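Local coordinates for geranylgeranyl pyrophosphate synthetase (Pyrococcus horikoshii, PDB 1WY0), which probably builds geranylgeranyl diphosphate, a C20 isoprenoid precursor, by adding isopentenyl diphosphate units to shorter allylic diphosphates, at residues D195-E198 against Y199-A202; Q215-D218 against D219-L223. One frame throughout, in Å; residues are numbered along the deposited sequence.

Contact 1 (D195-E198 against Y199-A202)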
loop_
_atom_site.group_PDB
_atom_site.type_symbol
_atom_site.label_atom_id
_atom_site.label_comp_id
_atom_site.label_asym_id
_atom_site.label_seq_id
_atom_site.Cartn_x
_atom_site.Cartn_y
_atom_site.Cartn_z
ATOM N N ASP A 195 28.788 3.982 10.987
ATOM C CA ASP A 195 28.298 3.384 12.225
ATOM C C ASP A 195 28.419 4.361 13.398
ATOM O O ASP A 195 28.527 3.984 14.558
ATOM C CB ASP A 195 29.123 2.126 12.514
ATOM C CG ASP A 195 28.571 0.960 11.706
ATOM O OD1 ASP A 195 27.540 0.418 12.110
ATOM O OD2 ASP A 195 29.165 0.611 10.691
ATOM N N ASN A 196 28.444 5.662 13.049
ATOM C CA ASN A 196 28.543 6.690 14.079
ATOM C C ASN A 196 27.160 7.223 14.467
ATOM O O ASN A 196 26.551 8.026 13.774
ATOM C CB ASN A 196 29.407 7.828 13.533
ATOM C CG ASN A 196 29.606 8.870 14.603
ATOM O OD1 ASN A 196 28.759 9.084 15.465
ATOM N ND2 ASN A 196 30.766 9.544 14.530
ATOM N N GLU A 197 26.656 6.712 15.605
ATOM C CA GLU A 197 25.300 7.053 16.020
ATOM C C GLU A 197 25.103 8.558 16.217
ATOM O O GLU A 197 23.992 9.057 16.337
ATOM C CB GLU A 197 25.001 6.316 17.326
ATOM C CG GLU A 197 24.902 4.803 17.132
ATOM C CD GLU A 197 23.838 4.500 16.103
ATOM O OE1 GLU A 197 22.792 5.131 16.138
ATOM O OE2 GLU A 197 24.064 3.622 15.272
ATOM N N GLU A 198 26.233 9.286 16.294
ATOM C CA GLU A 198 26.114 10.725 16.486
ATOM C C GLU A 198 25.824 11.431 15.162
ATOM O O GLU A 198 25.099 12.416 15.087
ATOM C CB GLU A 198 27.426 11.241 17.078
ATOM C CG GLU A 198 27.204 12.332 18.124
ATOM C CD GLU A 198 26.061 11.939 19.034
ATOM O OE1 GLU A 198 24.924 11.941 18.582
ATOM O OE2 GLU A 198 26.318 11.654 20.202
ATOM N N TYR A 199 26.466 10.916 14.095
ATOM C CA TYR A 199 26.154 11.412 12.760
ATOM C C TYR A 199 24.679 11.171 12.429
ATOM O O TYR A 199 23.933 12.064 12.050
ATOM C CB TYR A 199 27.010 10.645 11.750
ATOM C CG TYR A 199 28.451 10.995 11.882
ATOM C CD1 TYR A 199 29.404 10.242 11.198
ATOM C CD2 TYR A 199 28.857 12.098 12.634
ATOM C CE1 TYR A 199 30.744 10.593 11.252
ATOM C CE2 TYR A 199 30.202 12.443 12.696
ATOM C CZ TYR A 199 31.142 11.692 12.013
ATOM O OH TYR A 199 32.480 12.039 12.058
ATOM N N ILE A 200 24.284 9.888 12.550
ATOM C CA ILE A 200 22.921 9.505 12.199
ATOM C C ILE A 200 21.877 10.357 12.927
ATOM O O ILE A 200 20.857 10.749 12.377
ATOM C CB ILE A 200 22.732 8.025 12.542
ATOM C CG1 ILE A 200 23.590 7.154 11.620
ATOM C CG2 ILE A 200 21.261 7.626 12.327
ATOM C CD1 ILE A 200 23.623 5.688 12.061
ATOM N N LYS A 201 22.137 10.608 14.224
ATOM C CA LYS A 201 21.199 11.426 14.986
ATOM C C LYS A 201 21.177 12.873 14.487
ATOM O O LYS A 201 20.200 13.593 14.636
ATOM C CB LYS A 201 21.606 11.389 16.459
ATOM C CG LYS A 201 20.416 11.624 17.392
ATOM C CD LYS A 201 20.843 12.226 18.733
ATOM C CE LYS A 201 20.140 13.554 19.030
ATOM N NZ LYS A 201 21.114 14.645 18.988
ATOM N N ALA A 202 22.322 13.271 13.902
ATOM C CA ALA A 202 22.421 14.615 13.353
ATOM C C ALA A 202 21.768 14.699 11.969
ATOM O O ALA A 202 21.101 15.667 11.616
ATOM C CB ALA A 202 23.905 14.968 13.258
#
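Asn196 lies with its side-chain amide flat over the ring of Tyr199. The amide and ring planes are only 23° apart, so this is a stack. ND2 sits over the ring centre, 3.2 Å above the plane, and 3.3 Å from Tyr199 CZ. CB and CG of Asn196 follow the ring back toward its root, with CB 3.4 Å from Tyr199 CD1. Asn196 reaches this place with CG anti to the backbone N (chi1 -176°), which swings the amide forward over the first turn of the helix. Its two ends then do different work. ND2 rests on the ring, while OD1 accepts two backbone N-H groups. Glu198 N donates to Asn196 OD1 at 2.7 Å. Tyr199 N donates to Asn196 OD1 at 3.2 Å, from above the amide plane. Together they fix the rotation of the amide. Replacing Tyr199 by an alanine would probably leave the Asn196 amide without its flat support and open a gap beside Val61, Leu321 and Pro322, which the tyrosine also touches. Glu197 and Ile200 run side by side, pointing the same way. OE2 of Glu197 comes 3.8 Å from CD1 of Ile200, while its OE1 makes a salt bridge to Arg137 on helix 132-159. Ile200 itself is buried against Lys187 and Ile191 of helix 167-193. On the exposed side, Glu198 and Lys201 also lie alongside. OE1 of Glu198 is 4.7 Å from Lys201 NZ, too far for a salt bridge, though the opposite charges probably attract. Regular helix bonds begin with Ile200 N to Asn196 O at 3.2 Å. This is an asparagine N-cap, here starting helix 197-224, with the capping amide stacked on the aromatic residue three places later.

Contact 2 (Q215-D218 against D219-L223)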
loop_
_atom_site.group_PDB
_atom_site.type_symbol
_atom_site.label_atom_id
_atom_site.label_comp_id
_atom_site.label_asym_id
_atom_site.label_seq_id
_atom_site.Cartn_x
_atom_site.Cartn_y
_atom_site.Cartn_z
ATOM N N GLN A 215 7.410 22.227 3.672
ATOM C CA GLN A 215 5.970 22.355 3.538
ATOM C C GLN A 215 5.474 23.686 4.105
ATOM O O GLN A 215 4.657 24.360 3.485
ATOM C CB GLN A 215 5.258 21.190 4.230
ATOM C CG GLN A 215 3.762 21.171 3.955
ATOM C CD GLN A 215 3.467 21.126 2.463
ATOM O OE1 GLN A 215 3.862 20.185 1.774
ATOM N NE2 GLN A 215 2.790 22.152 1.956
ATOM N N ILE A 216 5.970 24.069 5.277
ATOM C CA ILE A 216 5.558 25.333 5.885
ATOM C C ILE A 216 5.873 26.513 4.970
ATOM O O ILE A 216 5.073 27.438 4.844
ATOM C CB ILE A 216 6.262 25.576 7.245
ATOM C CG1 ILE A 216 5.785 24.555 8.282
ATOM C CG2 ILE A 216 5.977 27.009 7.731
ATOM C CD1 ILE A 216 6.663 24.518 9.527
ATOM N N TRP A 217 7.038 26.482 4.332
ATOM C CA TRP A 217 7.433 27.558 3.431
ATOM C C TRP A 217 6.559 27.566 2.173
ATOM O O TRP A 217 6.293 28.627 1.599
ATOM C CB TRP A 217 8.913 27.414 3.054
ATOM C CG TRP A 217 9.461 28.609 2.335
ATOM C CD1 TRP A 217 9.779 28.703 1.008
ATOM C CD2 TRP A 217 9.749 29.890 2.908
ATOM N NE1 TRP A 217 10.249 29.968 0.720
ATOM C CE2 TRP A 217 10.240 30.715 1.870
ATOM C CE3 TRP A 217 9.640 30.422 4.201
ATOM C CZ2 TRP A 217 10.623 32.045 2.084
ATOM C CZ3 TRP A 217 10.023 31.747 4.417
ATOM C CH2 TRP A 217 10.510 32.543 3.358
ATOM N N ASP A 218 6.118 26.390 1.736
ATOM C CA ASP A 218 5.251 26.310 0.563
ATOM C C ASP A 218 3.924 26.964 0.883
ATOM O O ASP A 218 3.381 27.706 0.065
ATOM C CB ASP A 218 5.009 24.856 0.147
ATOM C CG ASP A 218 6.104 24.326 -0.738
ATOM O OD1 ASP A 218 7.042 25.101 -1.033
ATOM O OD2 ASP A 218 6.030 23.145 -1.143
ATOM N N ASP A 219 3.400 26.682 2.073
ATOM C CA ASP A 219 2.139 27.272 2.488
ATOM C C ASP A 219 2.270 28.785 2.576
ATOM O O ASP A 219 1.335 29.510 2.246
ATOM C CB ASP A 219 1.693 26.688 3.831
ATOM C CG ASP A 219 1.376 25.198 3.737
ATOM O OD1 ASP A 219 1.249 24.703 2.599
ATOM O OD2 ASP A 219 1.240 24.529 4.787
ATOM N N VAL A 220 3.439 29.257 3.009
ATOM C CA VAL A 220 3.706 30.691 3.125
ATOM C C VAL A 220 3.709 31.344 1.747
ATOM O O VAL A 220 3.088 32.378 1.537
ATOM C CB VAL A 220 5.091 30.966 3.768
ATOM C CG1 VAL A 220 5.497 32.414 3.518
ATOM C CG2 VAL A 220 5.044 30.684 5.271
ATOM N N LEU A 221 4.436 30.730 0.822
ATOM C CA LEU A 221 4.536 31.206 -0.551
ATOM C C LEU A 221 3.170 31.257 -1.235
ATOM O O LEU A 221 2.874 32.123 -2.046
ATOM C CB LEU A 221 5.458 30.261 -1.323
ATOM C CG LEU A 221 6.938 30.550 -1.075
ATOM C CD1 LEU A 221 7.859 29.663 -1.914
ATOM C CD2 LEU A 221 7.320 31.994 -1.398
ATOM N N ASP A 222 2.337 30.251 -0.911
ATOM C CA ASP A 222 1.030 30.168 -1.548
ATOM C C ASP A 222 0.173 31.404 -1.273
ATOM O O ASP A 222 -0.784 31.704 -1.978
ATOM C CB ASP A 222 0.325 28.914 -1.033
ATOM C CG ASP A 222 -0.964 28.716 -1.812
ATOM O OD1 ASP A 222 -0.887 28.173 -2.914
ATOM O OD2 ASP A 222 -2.018 29.119 -1.322
ATOM N N LEU A 223 0.520 32.121 -0.189
ATOM C CA LEU A 223 -0.273 33.290 0.168
ATOM C C LEU A 223 0.383 34.597 -0.278
ATOM O O LEU A 223 -0.269 35.530 -0.730
ATOM C CB LEU A 223 -0.453 33.296 1.684
ATOM C CG LEU A 223 -1.332 32.144 2.173
ATOM C CD1 LEU A 223 -1.638 32.231 3.670
ATOM C CD2 LEU A 223 -2.681 32.093 1.460
#
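Gln215 and Asp219 are joined twice, one helical turn apart. NE2 of Gln215 donates to OD1 of Asp219 at 3.0 Å. The backbone adds Asp219 N to Gln215 O, also 3.0 Å. The side-chain bond is uneven in its geometry: Asp219 OD1 lies in the amide plane of Gln215, but NE2 meets the carboxylate from above its plane, 43° out. A bend in the glutamine chain at chi2 (57°) turns its amide along the helix toward the aspartate. OD1 of Asp219 also forms a salt bridge to Lys242, so this oxygen of a buried residue has two partners. The helix bonds continue with Leu221 N to Trp217 O at 2.9 Å and Asp222 N to Asp218 O at 2.9 Å. Asp218 and Asp222 find their charged partners outside the segment. Asp218 pairs with Arg340 near the C-terminus, and Asp222 with Lys232. Farther out comes the packing of Trp217 and Leu221. CD1 of Leu221 lies 3.6 Å from both CD1 and NE1 of the Trp217 indole, at the five-membered ring, approached obliquely. NE1 itself donates to the carbonyl O of Arg340. Ile216 is buried against helix 299-315, and Val220 touches Ile246 of helix 245-253. The sequence Asp218-Asp219-Val220-Leu221-Asp222 is the second aspartate-rich DDxxD motif of the polyprenyl synthetases. In relatives this motif helps hold magnesium and the allylic diphosphate. No magnesium is bound in this entry. Each of the three aspartates makes a salt bridge to a basic side chain.

Both contacts belong to helix 197-224, with contact 1 at its N-terminal end and contact 2 near its C-terminal end. Their centres are about 31 Å apart and their nearest atoms about 17 Å, so they do not touch. Contact 1 comes first along the chain, where the helix starts, and its centre is about 23 Å from the centre of the chain. Contact 2 is more buried, and its centre is about 13 Å away from that point. Helix 167-193 runs past both, packing on Ile200 at one end and on Gln215, Ile216 and Asp219 at the other. One long helix of this all-helical fold thus links a capped outer end to the probable diphosphate-binding site.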